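PDB 7CU9: tube-forming protein in Mycobacterial Envelpe, TiME from Mycolicibacterium smegmatis, which is thought to form an envelope-spanning tube that may carry proteins across the mycobacterial outer envelope. Local coordinates for residues Glu56-Pro61 and Asn160-Ala165; Gly6-Ala11 and Leu63-Gly68. All coordinates share one frame; numbering follows the deposited sequence. Where two conformers were deposited one is given.

Interaction 1 (Glu56-Pro61 and Asn160-Ala165); sequences EVFNDP and NVLLQA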
loop_
_atom_site.group_PDB
_atom_site.type_symbol
_atom_site.label_atom_id
_atom_site.label_comp_id
_atom_site.label_asym_id
_atom_site.label_seq_id
_atom_site.Cartn_x
_atom_site.Cartn_y
_atom_site.Cartn_z
ATOM N N GLU B 56 -10.464 26.276 10.575
ATOM C CA GLU B 56 -10.570 26.566 12.029
ATOM C C GLU B 56 -9.250 26.187 12.710
ATOM O O GLU B 56 -8.938 26.757 13.759
ATOM C CB GLU B 56 -11.805 25.904 12.644
ATOM C CG GLU B 56 -11.661 24.441 12.995
ATOM C CD GLU B 56 -12.820 23.974 13.859
ATOM O OE1 GLU B 56 -13.961 23.975 13.351
ATOM O OE2 GLU B 56 -12.594 23.675 15.044
ATOM N N VAL B 57 -8.492 25.273 12.112
ATOM C CA VAL B 57 -7.158 24.867 12.632
ATOM C C VAL B 57 -6.109 25.907 12.216
ATOM O O VAL B 57 -5.424 26.420 13.105
ATOM C CB VAL B 57 -6.790 23.449 12.165
ATOM C CG1 VAL B 57 -5.346 23.108 12.483
ATOM C CG2 VAL B 57 -7.738 22.423 12.776
ATOM N N PHE B 58 -5.985 26.202 10.921
ATOM C CA PHE B 58 -4.815 26.942 10.369
ATOM C C PHE B 58 -5.038 28.454 10.353
ATOM O O PHE B 58 -4.078 29.177 10.650
ATOM C CB PHE B 58 -4.469 26.451 8.967
ATOM C CG PHE B 58 -3.707 25.157 8.978
ATOM C CD1 PHE B 58 -2.333 25.146 9.149
ATOM C CD2 PHE B 58 -4.370 23.946 8.857
ATOM C CE1 PHE B 58 -1.631 23.953 9.162
ATOM C CE2 PHE B 58 -3.666 22.753 8.882
ATOM C CZ PHE B 58 -2.298 22.758 9.020
ATOM N N ASN B 59 -6.228 28.928 9.992
ATOM C CA ASN B 59 -6.455 30.391 9.857
ATOM C C ASN B 59 -6.246 31.045 11.220
ATOM O O ASN B 59 -6.797 30.569 12.232
ATOM C CB ASN B 59 -7.807 30.717 9.227
ATOM C CG ASN B 59 -7.798 30.514 7.728
ATOM O OD1 ASN B 59 -6.777 30.727 7.070
ATOM N ND2 ASN B 59 -8.935 30.141 7.170
ATOM N N ASP B 60 -5.453 32.112 11.244
ATOM C CA ASP B 60 -4.932 32.690 12.500
ATOM C C ASP B 60 -4.212 33.983 12.162
ATOM O O ASP B 60 -3.615 34.076 11.096
ATOM C CB ASP B 60 -3.959 31.719 13.168
ATOM C CG ASP B 60 -3.597 32.115 14.583
ATOM O OD1 ASP B 60 -4.481 32.012 15.458
ATOM O OD2 ASP B 60 -2.446 32.536 14.797
ATOM N N PRO B 61 -4.215 34.996 13.052
ATOM C CA PRO B 61 -3.428 36.202 12.813
ATOM C C PRO B 61 -1.951 35.896 12.537
ATOM O O PRO B 61 -1.346 36.659 11.816
ATOM C CB PRO B 61 -3.623 37.001 14.106
ATOM C CG PRO B 61 -4.995 36.581 14.565
ATOM C CD PRO B 61 -5.041 35.100 14.266
ATOM N N ASN B 160 7.746 26.236 14.510
ATOM C CA ASN B 160 6.642 27.151 14.137
ATOM C C ASN B 160 5.807 26.572 12.991
ATOM O O ASN B 160 5.061 27.336 12.363
ATOM C CB ASN B 160 7.196 28.518 13.742
ATOM C CG ASN B 160 8.099 28.446 12.529
ATOM O OD1 ASN B 160 8.794 27.448 12.315
ATOM N ND2 ASN B 160 8.119 29.506 11.742
ATOM N N VAL B 161 5.899 25.267 12.741
ATOM C CA VAL B 161 5.171 24.619 11.618
ATOM C C VAL B 161 4.158 23.626 12.182
ATOM O O VAL B 161 4.506 22.857 13.093
ATOM C CB VAL B 161 6.150 23.943 10.645
ATOM C CG1 VAL B 161 5.414 23.160 9.566
ATOM C CG2 VAL B 161 7.106 24.957 10.028
ATOM N N LEU B 162 2.947 23.645 11.639
ATOM C CA LEU B 162 1.984 22.534 11.806
ATOM C C LEU B 162 1.860 21.839 10.457
ATOM O O LEU B 162 1.512 22.504 9.452
ATOM C CB LEU B 162 0.629 23.048 12.296
ATOM C CG LEU B 162 -0.378 21.949 12.639
ATOM C CD1 LEU B 162 0.087 21.138 13.837
ATOM C CD2 LEU B 162 -1.762 22.517 12.884
ATOM N N LEU B 163 2.160 20.545 10.418
ATOM C CA LEU B 163 1.951 19.768 9.178
ATOM C C LEU B 163 0.963 18.639 9.449
ATOM O O LEU B 163 0.869 18.133 10.588
ATOM C CB LEU B 163 3.291 19.299 8.612
ATOM C CG LEU B 163 4.030 18.225 9.398
ATOM C CD1 LEU B 163 3.577 16.834 8.981
ATOM C CD2 LEU B 163 5.538 18.349 9.212
ATOM N N GLN B 164 0.210 18.296 8.417
ATOM C CA GLN B 164 -0.760 17.187 8.472
ATOM C C GLN B 164 -0.596 16.374 7.198
ATOM O O GLN B 164 -0.338 16.957 6.133
ATOM C CB GLN B 164 -2.183 17.716 8.619
ATOM C CG GLN B 164 -2.423 18.467 9.918
ATOM C CD GLN B 164 -3.889 18.794 10.049
ATOM O OE1 GLN B 164 -4.435 19.560 9.260
ATOM N NE2 GLN B 164 -4.546 18.180 11.022
ATOM N N ALA B 165 -0.744 15.064 7.320
ATOM C CA ALA B 165 -0.777 14.157 6.160
ATOM C C ALA B 165 -1.832 13.090 6.411
ATOM O O ALA B 165 -2.084 12.737 7.573
ATOM C CB ALA B 165 0.581 13.564 5.916
#
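Gln164 OE1 is a buried amide oxygen held by a hydrogen bond from Gly53 N and also met by the edge of the Phe58 ring, CE2 lying 3.3 Å from OE1. The setting is helix-on-sheet packing in a PknH-like extracellular domain, where the short helix 55-58 lies against strand 161-169 of the antiparallel sheet. No hydrogen bond joins the two segments, so the fit rests on side-chain shape and on where the ring edge falls. That edge meets a second oxygen as well, for Leu162 O lies near the ring plane, 3.5 Å from Phe58 CE1. The electropositive C-H rim thus faces two acceptors, probably a mildly attractive arrangement. Ring and amide planes are turned 57° apart, while the two side chains run past each other in opposite directions. The other end of the amide is fixed by Thr155, whose OG1 accepts a hydrogen bond from Gln164 NE2, so both polar ends of the group are satisfied and its rotation is set. Phe89 of strand 77-89 packs on Phe58 and Leu162, and Val102 of helix 92-103 on Val57 and Gln164. Leu162 is at the middle of the apolar part, touching both Val57 and Phe58. With CG anti to the backbone N (chi1 -174°), its side chain reaches from the sheet toward the helix, and CD2 lies 3.9 Å from Phe58 CZ. The same methyl also meets Val57: the side chains cross at about a right angle, and Val57 CG1 lies 3.7 Å from Leu162 CD2.

Interaction 2 (Gly6-Ala11 and Leu63-Gly68); sequences GVVSYA and LASFGG
Val8 meets Ser65 with the whole of its branched side chain, which leaves the backbone pointing at strand 63-72. At the root, Val8 CB has two neighbours, Ser65 OG at 4.1 Å and Gly67 N at 4.2 Å, close to where the two backbones come nearest. From there the branches part. CG1 meets Ser65 OG at 3.4 Å and lies 4.0 Å from Phe66 N. CG2 meets the same serine, with Ser65 CB 3.7 Å from it and the hydroxyl oxygen a little closer, so both methyls face OG from one side. The hydroxyl can take this place because Ser65 holds OG between its backbone N and carbonyl carbon (chi1 63°), and there it is hydrogen-bonded to Pro5 O. Its polar need is met beside the valine methyls by the residue just ahead of the segment that carries them. Val88 of the adjoining strand touches both Val8 and Ser65. Gly6 O and Val7 O accept bonds from Ser9 N and Tyr10 N, keeping the turn that carries Val8 compact. Ala64 and Ser65 both face Val88, the signature of a classic beta bulge, here at the start of strand 63-72 with an N-terminal helical turn packed against it.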
loop_
_atom_site.group_PDB
_atom_site.type_symbol
_atom_site.label_atom_id
_atom_site.label_comp_id
_atom_site.label_asym_id
_atom_site.label_seq_id
_atom_site.Cartn_x
_atom_site.Cartn_y
_atom_site.Cartn_z
ATOM N N GLY B 6 8.790 30.576 3.387
ATOM C CA GLY B 6 9.054 30.054 2.036
ATOM C C GLY B 6 9.071 28.535 1.966
ATOM O O GLY B 6 8.954 28.006 0.852
ATOM N N VAL B 7 9.212 27.822 3.087
ATOM C CA VAL B 7 9.370 26.336 3.046
ATOM C C VAL B 7 8.098 25.687 2.484
ATOM O O VAL B 7 8.197 24.551 1.997
ATOM C CB VAL B 7 9.750 25.721 4.407
ATOM C CG1 VAL B 7 11.057 26.294 4.928
ATOM C CG2 VAL B 7 8.638 25.843 5.435
ATOM N N VAL B 8 6.936 26.343 2.561
ATOM C CA VAL B 8 5.666 25.713 2.089
ATOM C C VAL B 8 5.757 25.491 0.572
ATOM O O VAL B 8 5.064 24.589 0.078
ATOM C CB VAL B 8 4.409 26.518 2.469
ATOM C CG1 VAL B 8 4.208 26.585 3.970
ATOM C CG2 VAL B 8 4.404 27.899 1.870
ATOM N N SER B 9 6.595 26.261 -0.130
ATOM C CA SER B 9 6.807 26.148 -1.600
ATOM C C SER B 9 7.454 24.808 -1.982
ATOM O O SER B 9 7.420 24.472 -3.183
ATOM C CB SER B 9 7.621 27.302 -2.135
ATOM O OG SER B 9 6.878 28.516 -2.102
ATOM N N TYR B 10 8.060 24.076 -1.039
ATOM C CA TYR B 10 8.702 22.767 -1.344
ATOM C C TYR B 10 8.515 21.737 -0.219
ATOM O O TYR B 10 9.166 20.681 -0.311
ATOM C CB TYR B 10 10.175 22.970 -1.711
ATOM C CG TYR B 10 11.000 23.755 -0.723
ATOM C CD1 TYR B 10 11.098 25.133 -0.801
ATOM C CD2 TYR B 10 11.715 23.114 0.275
ATOM C CE1 TYR B 10 11.867 25.856 0.095
ATOM C CE2 TYR B 10 12.490 23.821 1.180
ATOM C CZ TYR B 10 12.568 25.198 1.090
ATOM O OH TYR B 10 13.328 25.901 1.979
ATOM N N ALA B 11 7.633 21.978 0.758
ATOM C CA ALA B 11 7.327 21.004 1.835
ATOM C C ALA B 11 6.209 20.041 1.404
ATOM O O ALA B 11 6.039 19.001 2.059
ATOM C CB ALA B 11 6.965 21.725 3.111
ATOM N N LEU B 63 -0.651 33.041 11.101
ATOM C CA LEU B 63 -0.358 32.155 9.944
ATOM C C LEU B 63 0.413 32.965 8.896
ATOM O O LEU B 63 -0.153 33.924 8.332
ATOM C CB LEU B 63 -1.645 31.571 9.362
ATOM C CG LEU B 63 -1.427 30.583 8.214
ATOM C CD1 LEU B 63 -0.717 29.325 8.698
ATOM C CD2 LEU B 63 -2.748 30.240 7.543
ATOM N N ALA B 64 1.675 32.608 8.660
ATOM C CA ALA B 64 2.565 33.315 7.707
ATOM C C ALA B 64 2.385 32.752 6.298
ATOM O O ALA B 64 2.301 33.535 5.344
ATOM C CB ALA B 64 3.992 33.221 8.171
ATOM N N SER B 65 2.317 31.431 6.160
ATOM C CA SER B 65 2.193 30.780 4.837
ATOM C C SER B 65 1.507 29.430 4.994
ATOM O O SER B 65 1.490 28.873 6.107
ATOM C CB SER B 65 3.524 30.646 4.163
ATOM O OG SER B 65 4.382 29.810 4.915
ATOM N N PHE B 66 0.943 28.956 3.897
ATOM C CA PHE B 66 0.144 27.713 3.886
ATOM C C PHE B 66 0.129 27.137 2.481
ATOM O O PHE B 66 -0.022 27.878 1.510
ATOM C CB PHE B 66 -1.273 27.982 4.383
ATOM C CG PHE B 66 -2.117 26.739 4.436
ATOM C CD1 PHE B 66 -2.125 25.935 5.564
ATOM C CD2 PHE B 66 -2.840 26.337 3.327
ATOM C CE1 PHE B 66 -2.876 24.771 5.589
ATOM C CE2 PHE B 66 -3.593 25.175 3.355
ATOM C CZ PHE B 66 -3.612 24.397 4.489
ATOM N N GLY B 67 0.286 25.827 2.401
ATOM C CA GLY B 67 0.163 25.088 1.141
ATOM C C GLY B 67 -0.252 23.663 1.403
ATOM O O GLY B 67 0.038 23.134 2.492
ATOM N N GLY B 68 -0.878 23.048 0.414
ATOM C CA GLY B 68 -1.248 21.634 0.510
ATOM C C GLY B 68 -1.477 21.044 -0.854
ATOM O O GLY B 68 -1.371 21.770 -1.867
#

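In the fold
Both contacts lay a short helical element on one antiparallel sheet, but at different depths. Interaction 1 is core: all its touching residues are buried. Interaction 2 is only partly buried and nearer the surface, built largely round one valine and a serine. Neither has a hydrogen bond across its segments; the amide of interaction 1 is satisfied by other parts of the chain, Gly53 and Thr155, the hydroxyl of interaction 2 by Pro5, next to segment 6-11. The two meet directly, since helix 55-58 is followed, after a short loop, by strand 63-72 and the rings of Phe58 and Phe66 pack edge-to-face, CG of Phe58 lying 3.5 Å from CE1 of Phe66. Strand 77-89 lies between strands 63-72 and 161-169.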